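Local coordinates for protein amidase (Bacillus anthracis, PDB 5EWQ) that probably hydrolyses carboxylic amides to the acid and ammonia, as amidase signature enzymes do, at residues K384-D396 against Y403-T415. Residues are numbered along the deposited sequence; the frame is centred on the assembly and turned at random.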
loop_
_atom_site.group_PDB
_atom_site.type_symbol
_atom_site.label_atom_id
_atom_site.label_comp_id
_atom_site.label_asym_id
_atom_site.label_seq_id
_atom_site.Cartn_x
_atom_site.Cartn_y
_atom_site.Cartn_z
ATOM N N LYS A 384 -1.150 13.843 22.948
ATOM C CA LYS A 384 -2.594 13.642 23.021
ATOM C C LYS A 384 -3.392 14.640 22.184
ATOM O O LYS A 384 -4.620 14.683 22.273
ATOM C CB LYS A 384 -3.062 13.702 24.475
ATOM C CG LYS A 384 -2.613 12.518 25.310
ATOM C CD LYS A 384 -3.437 12.397 26.577
ATOM C CE LYS A 384 -3.092 11.129 27.339
ATOM N NZ LYS A 384 -3.302 9.907 26.512
ATOM N N SER A 385 -2.703 15.435 21.373
ATOM C CA SER A 385 -3.380 16.390 20.497
ATOM C C SER A 385 -2.484 16.865 19.358
ATOM O O SER A 385 -1.258 16.799 19.445
ATOM C CB SER A 385 -3.877 17.597 21.296
ATOM O OG SER A 385 -2.795 18.361 21.799
ATOM N N LEU A 386 -3.110 17.353 18.292
ATOM C CA LEU A 386 -2.383 17.883 17.145
ATOM C C LEU A 386 -1.640 19.163 17.520
ATOM O O LEU A 386 -0.619 19.499 16.920
ATOM C CB LEU A 386 -3.342 18.140 15.979
ATOM C CG LEU A 386 -2.738 18.599 14.651
ATOM C CD1 LEU A 386 -1.665 17.630 14.187
ATOM C CD2 LEU A 386 -3.823 18.744 13.597
ATOM N N LYS A 387 -2.157 19.867 18.524
ATOM C CA LYS A 387 -1.536 21.096 19.007
ATOM C C LYS A 387 -0.161 20.826 19.609
ATOM O O LYS A 387 0.771 21.610 19.425
ATOM C CB LYS A 387 -2.427 21.778 20.045
ATOM C CG LYS A 387 -2.909 23.161 19.642
ATOM C CD LYS A 387 -3.588 23.867 20.805
ATOM C CE LYS A 387 -4.728 23.038 21.374
ATOM N NZ LYS A 387 -5.355 23.699 22.554
ATOM N N GLU A 388 -0.041 19.717 20.329
ATOM C CA GLU A 388 1.214 19.362 20.981
ATOM C C GLU A 388 2.268 18.928 19.965
ATOM O O GLU A 388 3.463 19.151 20.166
ATOM C CB GLU A 388 0.983 18.257 22.013
ATOM C CG GLU A 388 0.079 18.679 23.161
ATOM C CD GLU A 388 -0.262 17.534 24.095
ATOM O OE1 GLU A 388 -1.154 17.713 24.951
ATOM O OE2 GLU A 388 0.359 16.459 23.974
ATOM N N ILE A 389 1.818 18.311 18.876
ATOM C CA ILE A 389 2.709 17.912 17.791
ATOM C C ILE A 389 3.361 19.130 17.149
ATOM O O ILE A 389 4.577 19.165 16.950
ATOM C CB ILE A 389 1.960 17.115 16.708
ATOM C CG1 ILE A 389 1.424 15.808 17.287
ATOM C CG2 ILE A 389 2.870 16.835 15.522
ATOM C CD1 ILE A 389 0.512 15.052 16.352
ATOM N N ILE A 390 2.538 20.124 16.828
ATOM C CA ILE A 390 3.007 21.360 16.212
ATOM C C ILE A 390 4.059 22.045 17.081
ATOM O O ILE A 390 5.073 22.533 16.579
ATOM C CB ILE A 390 1.837 22.332 15.957
ATOM C CG1 ILE A 390 0.820 21.699 15.004
ATOM C CG2 ILE A 390 2.342 23.648 15.394
ATOM C CD1 ILE A 390 -0.376 22.579 14.710
ATOM N N ALA A 391 3.817 22.064 18.387
ATOM C CA ALA A 391 4.756 22.652 19.332
ATOM C C ALA A 391 6.022 21.809 19.439
ATOM O O ALA A 391 7.117 22.336 19.633
ATOM C CB ALA A 391 4.104 22.808 20.696
ATOM N N PHE A 392 5.861 20.496 19.310
ATOM C CA PHE A 392 6.983 19.567 19.395
ATOM C C PHE A 392 7.933 19.730 18.213
ATOM O O PHE A 392 9.152 19.747 18.382
ATOM C CB PHE A 392 6.473 18.125 19.465
ATOM C CG PHE A 392 7.565 17.097 19.550
ATOM C CD1 PHE A 392 8.103 16.738 20.775
ATOM C CD2 PHE A 392 8.048 16.482 18.406
ATOM C CE1 PHE A 392 9.105 15.791 20.857
ATOM C CE2 PHE A 392 9.050 15.535 18.482
ATOM C CZ PHE A 392 9.579 15.188 19.709
ATOM N N ASN A 393 7.365 19.845 17.017
ATOM C CA ASN A 393 8.152 19.982 15.798
ATOM C C ASN A 393 8.942 21.287 15.753
ATOM O O ASN A 393 10.040 21.338 15.199
ATOM C CB ASN A 393 7.246 19.886 14.569
ATOM C CG ASN A 393 6.632 18.510 14.400
ATOM O OD1 ASN A 393 7.201 17.506 14.832
ATOM N ND2 ASN A 393 5.466 18.455 13.765
ATOM N N LYS A 394 8.375 22.335 16.341
ATOM C CA LYS A 394 8.999 23.655 16.346
ATOM C C LYS A 394 10.331 23.681 17.094
ATOM O O LYS A 394 11.206 24.490 16.787
ATOM C CB LYS A 394 8.049 24.686 16.964
ATOM C CG LYS A 394 6.954 25.186 16.036
ATOM C CD LYS A 394 6.016 26.130 16.777
ATOM C CE LYS A 394 5.235 27.023 15.824
ATOM N NZ LYS A 394 4.327 26.258 14.930
ATOM N N ARG A 395 10.483 22.792 18.071
ATOM C CA ARG A 395 11.658 22.799 18.938
ATOM C C ARG A 395 12.913 22.284 18.234
ATOM O O ARG A 395 14.027 22.462 18.729
ATOM C CB ARG A 395 11.387 21.977 20.200
ATOM C CG ARG A 395 10.241 22.520 21.042
ATOM C CD ARG A 395 10.050 21.717 22.317
ATOM N NE ARG A 395 8.891 22.167 23.082
ATOM C CZ ARG A 395 8.939 23.089 24.039
ATOM N NH1 ARG A 395 7.833 23.435 24.684
ATOM N NH2 ARG A 395 10.093 23.662 24.353
ATOM N N ASP A 396 12.728 21.647 17.083
ATOM C CA ASP A 396 13.848 21.203 16.259
ATOM C C ASP A 396 13.390 21.074 14.810
ATOM O O ASP A 396 13.236 19.968 14.288
ATOM C CB ASP A 396 14.413 19.877 16.773
ATOM C CG ASP A 396 15.781 19.563 16.195
ATOM O OD1 ASP A 396 16.424 20.486 15.651
ATOM O OD2 ASP A 396 16.217 18.396 16.293
ATOM N N TYR A 403 10.620 20.120 5.830
ATOM C CA TYR A 403 9.834 20.761 4.783
ATOM C C TYR A 403 8.609 21.468 5.357
ATOM O O TYR A 403 7.687 21.821 4.624
ATOM C CB TYR A 403 9.413 19.732 3.731
ATOM C CG TYR A 403 10.576 18.973 3.135
ATOM C CD1 TYR A 403 11.298 19.492 2.067
ATOM C CD2 TYR A 403 10.961 17.739 3.644
ATOM C CE1 TYR A 403 12.366 18.803 1.521
ATOM C CE2 TYR A 403 12.028 17.042 3.104
ATOM C CZ TYR A 403 12.726 17.579 2.043
ATOM O OH TYR A 403 13.787 16.892 1.501
ATOM N N GLY A 404 8.608 21.674 6.670
ATOM C CA GLY A 404 7.541 22.412 7.324
ATOM C C GLY A 404 6.362 21.556 7.749
ATOM O O GLY A 404 6.393 20.332 7.627
ATOM N N GLN A 405 5.319 22.211 8.250
ATOM C CA GLN A 405 4.117 21.522 8.711
ATOM C C GLN A 405 2.873 22.375 8.478
ATOM O O GLN A 405 1.992 22.453 9.334
ATOM C CB GLN A 405 4.244 21.161 10.193
ATOM C CG GLN A 405 4.620 22.331 11.090
ATOM C CD GLN A 405 4.645 21.959 12.560
ATOM O OE1 GLN A 405 4.344 20.825 12.930
ATOM N NE2 GLN A 405 5.005 22.915 13.406
ATOM N N THR A 406 2.807 23.001 7.308
ATOM C CA THR A 406 1.726 23.924 6.973
ATOM C C THR A 406 0.350 23.256 6.979
ATOM O O THR A 406 -0.639 23.860 7.398
ATOM C CB THR A 406 1.957 24.566 5.589
ATOM O OG1 THR A 406 3.290 25.090 5.519
ATOM C CG2 THR A 406 0.961 25.690 5.343
ATOM N N LEU A 407 0.291 22.010 6.520
ATOM C CA LEU A 407 -0.982 21.305 6.387
ATOM C C LEU A 407 -1.624 20.970 7.732
ATOM O O LEU A 407 -2.827 21.164 7.912
ATOM C CB LEU A 407 -0.794 20.026 5.569
ATOM C CG LEU A 407 -0.782 20.227 4.053
ATOM C CD1 LEU A 407 -0.398 18.943 3.338
ATOM C CD2 LEU A 407 -2.142 20.714 3.584
ATOM N N ILE A 408 -0.829 20.469 8.672
ATOM C CA ILE A 408 -1.360 20.112 9.984
ATOM C C ILE A 408 -1.605 21.364 10.820
ATOM O O ILE A 408 -2.376 21.338 11.780
ATOM C CB ILE A 408 -0.420 19.155 10.746
ATOM C CG1 ILE A 408 0.873 19.862 11.151
ATOM C CG2 ILE A 408 -0.120 17.924 9.908
ATOM C CD1 ILE A 408 1.813 18.986 11.948
ATOM N N GLU A 409 -0.947 22.458 10.451
ATOM C CA GLU A 409 -1.193 23.744 11.093
ATOM C C GLU A 409 -2.524 24.313 10.623
ATOM O O GLU A 409 -3.264 24.911 11.403
ATOM C CB GLU A 409 -0.060 24.729 10.798
ATOM C CG GLU A 409 1.183 24.528 11.651
ATOM C CD GLU A 409 2.301 25.483 11.280
ATOM O OE1 GLU A 409 2.350 25.918 10.110
ATOM O OE2 GLU A 409 3.129 25.801 12.160
ATOM N N ALA A 410 -2.825 24.114 9.343
ATOM C CA ALA A 410 -4.074 24.589 8.762
ATOM C C ALA A 410 -5.263 23.803 9.305
ATOM O O ALA A 410 -6.349 24.352 9.491
ATOM C CB ALA A 410 -4.022 24.493 7.246
ATOM N N SER A 411 -5.049 22.516 9.557
ATOM C CA SER A 411 -6.102 21.653 10.078
ATOM C C SER A 411 -6.428 21.996 11.528
ATOM O O SER A 411 -7.572 21.864 11.965
ATOM C CB SER A 411 -5.695 20.182 9.962
ATOM O OG SER A 411 -6.727 19.327 10.423
ATOM N N GLU A 412 -5.417 22.436 12.267
ATOM C CA GLU A 412 -5.586 22.799 13.670
ATOM C C GLU A 412 -6.418 24.070 13.827
ATOM O O GLU A 412 -7.305 24.141 14.678
ATOM C CB GLU A 412 -4.221 22.978 14.340
ATOM C CG GLU A 412 -4.278 23.581 15.735
ATOM C CD GLU A 412 -4.984 22.686 16.735
ATOM O OE1 GLU A 412 -4.963 21.450 16.551
ATOM O OE2 GLU A 412 -5.563 23.219 17.705
ATOM N N LYS A 413 -6.131 25.067 12.997
ATOM C CA LYS A 413 -6.816 26.353 13.076
ATOM C C LYS A 413 -7.942 26.457 12.050
ATOM O O LYS A 413 -8.306 27.554 11.625
ATOM C CB LYS A 413 -5.821 27.498 12.879
ATOM C CG LYS A 413 -5.112 27.475 11.534
ATOM C CD LYS A 413 -4.082 28.587 11.423
ATOM C CE LYS A 413 -3.355 28.529 10.087
ATOM N NZ LYS A 413 -2.327 29.600 9.958
ATOM N N SER A 414 -8.491 25.310 11.659
ATOM C CA SER A 414 -9.548 25.266 10.655
ATOM C C SER A 414 -10.822 25.946 11.146
ATOM O O SER A 414 -11.247 25.746 12.283
ATOM C CB SER A 414 -9.851 23.820 10.259
ATOM O OG SER A 414 -10.862 23.771 9.269
ATOM N N THR A 415 -11.428 26.747 10.277
ATOM C CA THR A 415 -12.630 27.496 10.625
ATOM C C THR A 415 -13.889 26.704 10.266
ATOM O O THR A 415 -14.993 27.033 10.709
ATOM C CB THR A 415 -12.652 28.868 9.912
ATOM O OG1 THR A 415 -11.331 29.424 9.898
ATOM C CG2 THR A 415 -13.598 29.835 10.613
#
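Helices 386-394 and 406-412 pass Leu386 against Glu412 and Ile390 against Glu409, their axes 10.1 Å apart at closest approach and their directions 143° from each other, a roughly antiparallel helix pair with the short helix 397-400 in the connection. Its apolar centre is a knob-into-hole fit: Ile408 sits among Leu386, Ile389, Ile390 and Asn393. With CG1 between the backbone N and carbonyl carbon, Ile408 sends CD1 into that hole, where it lies 4.2 Å from CG1 of Ile390. Leu386 crosses Ile408 at a slant, CD1 to CB at 4.0 Å, and Phe367 of helix 360-377 touches both residues. CD1 of Ile390 rests instead on CB of Glu412 and CG of Glu409. Glu412, bent at chi2, brings OE2 to 3.3 Å from CG of Lys387 and OE1 to CB of Leu386, both contacts with aliphatic carbons. Lys387 NZ stays 4.9 Å from OE2 of Glu412.

At the far end Gln405, the N-cap of helix 406-412, uses both ends of its amide. NE2 donates to Ile390 O over 3.2 Å, almost straight at 174° and on a lone pair in the carbonyl plane. OE1 accepts from Asn393 ND2 at 2.8 Å, the donor standing above the carbonyl plane of Gln405 while the two amides are turned 56° apart. Beside this pair Lys394 brings NZ to OE2 of Glu409 in a salt bridge of 3.1 Å, weak as a hydrogen bond.

An aliphatic centre is thus flanked by polar and charged groups, with Lys394-Glu409 beside the Gln405 amide and the Glu412 carboxylate near Leu386 and Lys387. Two bonds from opposite ends of one amide should fix the rotation of Gln405 and tie the start of helix 406-412 to Ile390 and Asn393.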